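Local coordinates for insect fatty acid binding protein (Manduca sexta, PDB 1MDC) that binds fatty acids one to one inside a beta-barrel and probably carries them through the cytoplasm, at residues D111-V115 with R127-A132; K29-L33 with G75-S79. One frame throughout, in Å; residues are numbered along the deposited sequence.

From the N terminus the chain runs through strand 8-14 into helices 16-21 and 27-35. Contact 2 opens on the second helix. It closes after 41 intervening residues, at the turn between strands 70-74 and 78-87, and so ties the helical cap to the barrel mouth. Contact 1 comes later and closes a loop of 11 residues, pairing strands 112-119 and 122-131, the last hairpin of the chain. The two contacts are in series and neither nest nor cross. Their centres lie about 20 Å apart, but both reach the same antiparallel sheet. They meet lightly where Arg128 NH2 packs 4.2 Å from Leu33 O. Strand 122-131 also pairs with strand 8-14, the last strand with the first.

Contact 1: residues D111-V115 with R127-A132; sequences DDLVV and RRYYKA. With PLM (palmitic acid), chain C.
Two extended strands, 112-115 and 127-131, run antiparallel at 165°, with axes 4.8 Å apart. Leu113 faces Tyr130 and Val115 faces Arg128 in hydrogen-bonded pairs. Leu113 N donates to Tyr130 O at 3.0 Å, and Tyr130 N to Leu113 O at 2.9 Å. Val115 N reaches Arg128 O at 2.8 Å, and Arg128 N reaches Val115 O at 3.0 Å. Past the strand end, Ala132 N donates to Asp111 O at 3.0 Å. Asp112-Lys131 and Val114-Tyr129 are the non-hydrogen-bonded pairs.

This is the C-terminal hairpin of the FABP beta-barrel, and its inner face holds the palmitate carboxylate. Leu113, Val115, Arg128 and Tyr130 point inward. Tyr130 (m) gives its OH to PLM O2 at 2.6 Å. Arg128 (chi1 m, chi2 t) reaches the same PLM O2 with its NH1 at 2.9 Å. Gln40 also bonds the ligand, while Arg128 NE is taken by Gln13. Val115 CG2 packs 4.0 Å from Tyr130 CE1.

Asp112, Val114, Tyr129 and Lys131 line the outer face. Asp112 OD1 forms a salt bridge with Lys131 NZ, weak as a hydrogen bond at 3.4 Å. A water donates to Asp112 OD1 and to Tyr130 O, both at 2.9 Å. Tyr129 OH accepts from Arg127 NH1 at 3.0 Å and also bonds Glu14. Arg127 NE is satisfied by Thr116 OG1. Arg127 CD lies 3.6 Å from Val114 CG1.

Contact 2: residues K29-L33 with G75-S79; sequences KIQAL and GAGDS. Unlike the reference sequence in segment 75-79: Asp78 (reference Glu).
Lys29 NZ and Asp78 OD1 form a salt bridge at 3.2 Å, weak as a hydrogen bond. It joins helix 27-35 to the turn between strands 70-74 and 78-87. In FABPs this helix and this turn flank the portal, the probable route of the ligand into the barrel. The CA-CB bond of Lys29 points toward the turn. The side chain starts in m and then extends through two t angles. Lys29 CE lies 3.2 Å from Ala76 O.

Asp78 (chi1 m) uses its other oxygen within the turn, where Ala76 N donates to Asp78 OD2 at 3.3 Å. The carboxylate thus links the helix to the turn backbone. Asp78 OD2 also lies 4.2 Å from PLM C8, on the alkyl chain of the bound palmitic acid.

The helical segment is regular, with Leu33 N bonded to Lys29 O at 2.9 Å. The turn contains a G1 beta bulge formed by Gly77 and Asp78. Gly77 has phi/psi 89/21, where a side chain would jam against the carbonyl of Ala76. Gly75 also has positive phi, 64/-132, and a CB there would clash with Asp78 OD2. The nearest CA pair is Lys29 and Ala76, 6.6 Å apart.

Lys29 and Leu33, one helical turn apart, both meet Ala76. Lys29 CG lies 4.0 Å from Ala76 CB. Leu33 also touches Leu20 of helix 16-21 and Leu25. Leu33 CG sits 4.3 Å from Ala76 CB, and Leu33 CD2 rests 4.1 Å from Gly75 CA.

Contact 1: residues D111-V115 with R127-A132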
loop_
_atom_site.group_PDB
_atom_site.type_symbol
_atom_site.label_atom_id
_atom_site.label_comp_id
_atom_site.label_asym_id
_atom_site.label_seq_id
_atom_site.Cartn_x
_atom_site.Cartn_y
_atom_site.Cartn_z
ATOM N N ASP A 111 13.323 11.880 0.067
ATOM C CA ASP A 111 12.136 12.196 -0.662
ATOM C C ASP A 111 11.658 11.061 -1.545
ATOM O O ASP A 111 10.700 11.226 -2.276
ATOM C CB ASP A 111 12.312 13.471 -1.429
ATOM C CG ASP A 111 12.133 14.682 -0.541
ATOM O OD1 ASP A 111 11.736 14.510 0.699
ATOM O OD2 ASP A 111 12.297 15.762 -0.966
ATOM N N ASP A 112 12.294 9.905 -1.485
ATOM C CA ASP A 112 11.804 8.825 -2.319
ATOM C C ASP A 112 11.204 7.707 -1.487
ATOM O O ASP A 112 11.692 7.407 -0.389
ATOM C CB ASP A 112 12.980 8.155 -3.087
ATOM C CG ASP A 112 13.694 9.061 -4.044
ATOM O OD1 ASP A 112 12.994 9.470 -5.036
ATOM O OD2 ASP A 112 14.809 9.405 -3.884
ATOM N N LEU A 113 10.145 7.076 -2.016
ATOM C CA LEU A 113 9.479 5.957 -1.345
ATOM C C LEU A 113 9.397 4.862 -2.430
ATOM O O LEU A 113 8.918 5.168 -3.514
ATOM C CB LEU A 113 8.096 6.330 -0.773
ATOM C CG LEU A 113 7.133 5.148 -0.545
ATOM C CD1 LEU A 113 7.600 4.104 0.505
ATOM C CD2 LEU A 113 5.770 5.690 -0.113
ATOM N N VAL A 114 9.884 3.643 -2.168
ATOM C CA VAL A 114 9.827 2.576 -3.159
ATOM C C VAL A 114 8.990 1.501 -2.551
ATOM O O VAL A 114 9.262 1.128 -1.443
ATOM C CB VAL A 114 11.249 2.012 -3.419
ATOM C CG1 VAL A 114 11.178 0.904 -4.482
ATOM C CG2 VAL A 114 12.237 3.119 -3.912
ATOM N N VAL A 115 7.974 1.011 -3.237
ATOM C CA VAL A 115 7.140 -0.036 -2.697
ATOM C C VAL A 115 7.338 -1.257 -3.588
ATOM O O VAL A 115 7.172 -1.152 -4.793
ATOM C CB VAL A 115 5.635 0.349 -2.757
ATOM C CG1 VAL A 115 4.790 -0.804 -2.163
ATOM C CG2 VAL A 115 5.316 1.590 -1.877
ATOM N N ARG A 127 6.428 -2.807 -8.709
ATOM C CA ARG A 127 7.045 -1.702 -8.012
ATOM C C ARG A 127 6.249 -0.447 -8.194
ATOM O O ARG A 127 5.701 -0.226 -9.267
ATOM C CB ARG A 127 8.396 -1.402 -8.649
ATOM C CG ARG A 127 9.479 -2.273 -8.081
ATOM C CD ARG A 127 10.159 -1.568 -6.932
ATOM N NE ARG A 127 11.221 -2.290 -6.280
ATOM C CZ ARG A 127 12.476 -2.251 -6.708
ATOM N NH1 ARG A 127 12.779 -1.567 -7.792
ATOM N NH2 ARG A 127 13.433 -2.931 -6.041
ATOM N N ARG A 128 6.189 0.365 -7.139
ATOM C CA ARG A 128 5.495 1.643 -7.176
ATOM C C ARG A 128 6.509 2.624 -6.605
ATOM O O ARG A 128 7.035 2.398 -5.531
ATOM C CB ARG A 128 4.144 1.753 -6.497
ATOM C CG ARG A 128 3.183 0.622 -6.974
ATOM C CD ARG A 128 1.823 0.846 -6.336
ATOM N NE ARG A 128 0.904 1.622 -7.182
ATOM C CZ ARG A 128 -0.281 1.997 -6.702
ATOM N NH1 ARG A 128 -0.654 1.702 -5.449
ATOM N NH2 ARG A 128 -1.078 2.656 -7.472
ATOM N N TYR A 129 6.802 3.668 -7.359
ATOM C CA TYR A 129 7.761 4.702 -7.006
ATOM C C TYR A 129 7.011 6.012 -6.704
ATOM O O TYR A 129 6.226 6.526 -7.519
ATOM C CB TYR A 129 8.765 4.934 -8.170
ATOM C CG TYR A 129 9.460 3.667 -8.579
ATOM C CD1 TYR A 129 10.651 3.250 -7.974
ATOM C CD2 TYR A 129 8.918 2.878 -9.592
ATOM C CE1 TYR A 129 11.286 2.086 -8.345
ATOM C CE2 TYR A 129 9.552 1.695 -9.985
ATOM C CZ TYR A 129 10.719 1.301 -9.386
ATOM O OH TYR A 129 11.328 0.143 -9.774
ATOM N N TYR A 130 7.266 6.556 -5.512
ATOM C CA TYR A 130 6.619 7.790 -5.110
ATOM C C TYR A 130 7.684 8.811 -4.733
ATOM O O TYR A 130 8.794 8.452 -4.368
ATOM C CB TYR A 130 5.815 7.451 -3.841
ATOM C CG TYR A 130 4.576 6.551 -3.884
ATOM C CD1 TYR A 130 4.700 5.182 -4.037
ATOM C CD2 TYR A 130 3.310 7.122 -3.715
ATOM C CE1 TYR A 130 3.541 4.376 -4.055
ATOM C CE2 TYR A 130 2.159 6.337 -3.713
ATOM C CZ TYR A 130 2.302 4.959 -3.891
ATOM O OH TYR A 130 1.195 4.182 -3.866
ATOM N N LYS A 131 7.325 10.068 -4.831
ATOM C CA LYS A 131 8.219 11.143 -4.518
ATOM C C LYS A 131 7.511 12.238 -3.690
ATOM O O LYS A 131 6.362 12.588 -3.931
ATOM C CB LYS A 131 8.605 11.615 -5.919
ATOM C CG LYS A 131 9.790 12.507 -6.003
ATOM C CD LYS A 131 11.049 11.757 -6.312
ATOM C CE LYS A 131 11.496 11.903 -7.745
ATOM N NZ LYS A 131 12.479 10.878 -8.133
ATOM N N ALA A 132 8.217 12.786 -2.698
ATOM C CA ALA A 132 7.720 13.848 -1.840
ATOM C C ALA A 132 8.389 15.089 -2.396
ATOM O O ALA A 132 9.303 15.008 -3.204
ATOM C CB ALA A 132 8.096 13.621 -0.389
ATOM O OXT ALA A 132 8.025 16.198 -2.091
HETATM C C1 PLM C . 1.112 1.224 -2.051
HETATM O O1 PLM C . 1.725 1.789 -1.129
HETATM O O2 PLM C . 1.155 1.614 -3.229
HETATM C C2 PLM C . 0.181 0.024 -1.764
HETATM C C3 PLM C . -0.488 -0.638 -2.990
HETATM C C4 PLM C . -1.952 -0.147 -3.173
HETATM C C5 PLM C . -2.994 -1.172 -2.681
HETATM C C6 PLM C . -3.747 -1.833 -3.849
HETATM C C7 PLM C . -4.373 -3.123 -3.334
HETATM C C8 PLM C . -5.424 -3.751 -4.237
HETATM C C9 PLM C . -5.036 -5.230 -4.307
HETATM C CA PLM C . -6.014 -6.199 -3.626
HETATM C CB PLM C . -5.267 -7.050 -2.587
HETATM C CC PLM C . -6.002 -8.371 -2.238
HETATM C CD PLM C . -5.257 -9.173 -1.122
HETATM C CE PLM C . -4.761 -10.535 -1.597
HETATM C CF PLM C . -3.747 -10.320 -2.721
HETATM C CG PLM C . -3.131 -11.628 -3.280
HETATM O O HOH W 1 10.958 7.778 -6.109
#

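Contact 2: residues K29-L33 with G75-S79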
loop_
_atom_site.group_PDB
_atom_site.type_symbol
_atom_site.label_atom_id
_atom_site.label_comp_id
_atom_site.label_asym_id
_atom_site.label_seq_id
_atom_site.Cartn_x
_atom_site.Cartn_y
_atom_site.Cartn_z
ATOM N N LYS A 29 -12.060 -2.695 -11.945
ATOM C CA LYS A 29 -11.307 -2.300 -10.762
ATOM C C LYS A 29 -9.848 -2.190 -11.125
ATOM O O LYS A 29 -9.116 -1.318 -10.651
ATOM C CB LYS A 29 -11.405 -3.256 -9.589
ATOM C CG LYS A 29 -12.583 -2.888 -8.722
ATOM C CD LYS A 29 -12.918 -4.073 -7.852
ATOM C CE LYS A 29 -13.837 -3.822 -6.665
ATOM N NZ LYS A 29 -13.513 -4.701 -5.514
ATOM N N ILE A 30 -9.433 -3.103 -11.990
ATOM C CA ILE A 30 -8.070 -3.100 -12.430
ATOM C C ILE A 30 -7.781 -1.810 -13.188
ATOM O O ILE A 30 -6.779 -1.154 -12.973
ATOM C CB ILE A 30 -7.756 -4.334 -13.228
ATOM C CG1 ILE A 30 -7.614 -5.521 -12.306
ATOM C CG2 ILE A 30 -6.487 -4.100 -14.012
ATOM C CD1 ILE A 30 -7.296 -6.840 -13.079
ATOM N N GLN A 31 -8.670 -1.414 -14.082
ATOM C CA GLN A 31 -8.477 -0.188 -14.843
ATOM C C GLN A 31 -8.432 1.054 -13.937
ATOM O O GLN A 31 -7.625 1.968 -14.113
ATOM C CB GLN A 31 -9.582 -0.053 -15.958
ATOM C CG GLN A 31 -9.518 1.214 -16.875
ATOM C CD GLN A 31 -10.725 1.342 -17.830
ATOM O OE1 GLN A 31 -11.896 1.210 -17.435
ATOM N NE2 GLN A 31 -10.456 1.596 -19.110
ATOM N N ALA A 32 -9.321 1.102 -12.962
ATOM C CA ALA A 32 -9.342 2.232 -12.080
ATOM C C ALA A 32 -8.056 2.288 -11.266
ATOM O O ALA A 32 -7.437 3.333 -11.115
ATOM C CB ALA A 32 -10.579 2.187 -11.179
ATOM N N LEU A 33 -7.625 1.156 -10.729
ATOM C CA LEU A 33 -6.405 1.171 -9.933
ATOM C C LEU A 33 -5.165 1.554 -10.697
ATOM O O LEU A 33 -4.296 2.281 -10.200
ATOM C CB LEU A 33 -6.171 -0.124 -9.143
ATOM C CG LEU A 33 -7.194 -0.249 -8.012
ATOM C CD1 LEU A 33 -7.123 -1.689 -7.495
ATOM C CD2 LEU A 33 -6.823 0.715 -6.863
ATOM N N GLY A 75 -7.453 -0.466 -1.555
ATOM C CA GLY A 75 -7.671 -0.471 -2.981
ATOM C C GLY A 75 -9.010 0.101 -3.340
ATOM O O GLY A 75 -9.395 1.158 -2.875
ATOM N N ALA A 76 -9.720 -0.602 -4.177
ATOM C CA ALA A 76 -11.004 -0.124 -4.588
ATOM C C ALA A 76 -12.094 -0.910 -3.928
ATOM O O ALA A 76 -12.923 -1.502 -4.590
ATOM C CB ALA A 76 -11.104 -0.243 -6.106
ATOM N N GLY A 77 -12.061 -0.914 -2.611
ATOM C CA GLY A 77 -13.043 -1.603 -1.797
ATOM C C GLY A 77 -12.799 -3.054 -1.430
ATOM O O GLY A 77 -13.769 -3.731 -1.087
ATOM N N ASP A 78 -11.552 -3.536 -1.477
ATOM C CA ASP A 78 -11.248 -4.923 -1.162
ATOM C C ASP A 78 -11.143 -5.169 0.327
ATOM O O ASP A 78 -10.422 -4.452 0.995
ATOM C CB ASP A 78 -9.934 -5.277 -1.923
ATOM C CG ASP A 78 -10.064 -4.876 -3.415
ATOM O OD1 ASP A 78 -10.810 -5.712 -4.059
ATOM O OD2 ASP A 78 -9.576 -3.871 -3.974
ATOM N N SER A 79 -11.863 -6.179 0.817
ATOM C CA SER A 79 -11.851 -6.517 2.246
ATOM C C SER A 79 -10.672 -7.371 2.590
ATOM O O SER A 79 -10.490 -8.412 1.998
ATOM C CB SER A 79 -13.083 -7.337 2.690
ATOM O OG SER A 79 -14.244 -6.551 2.368
#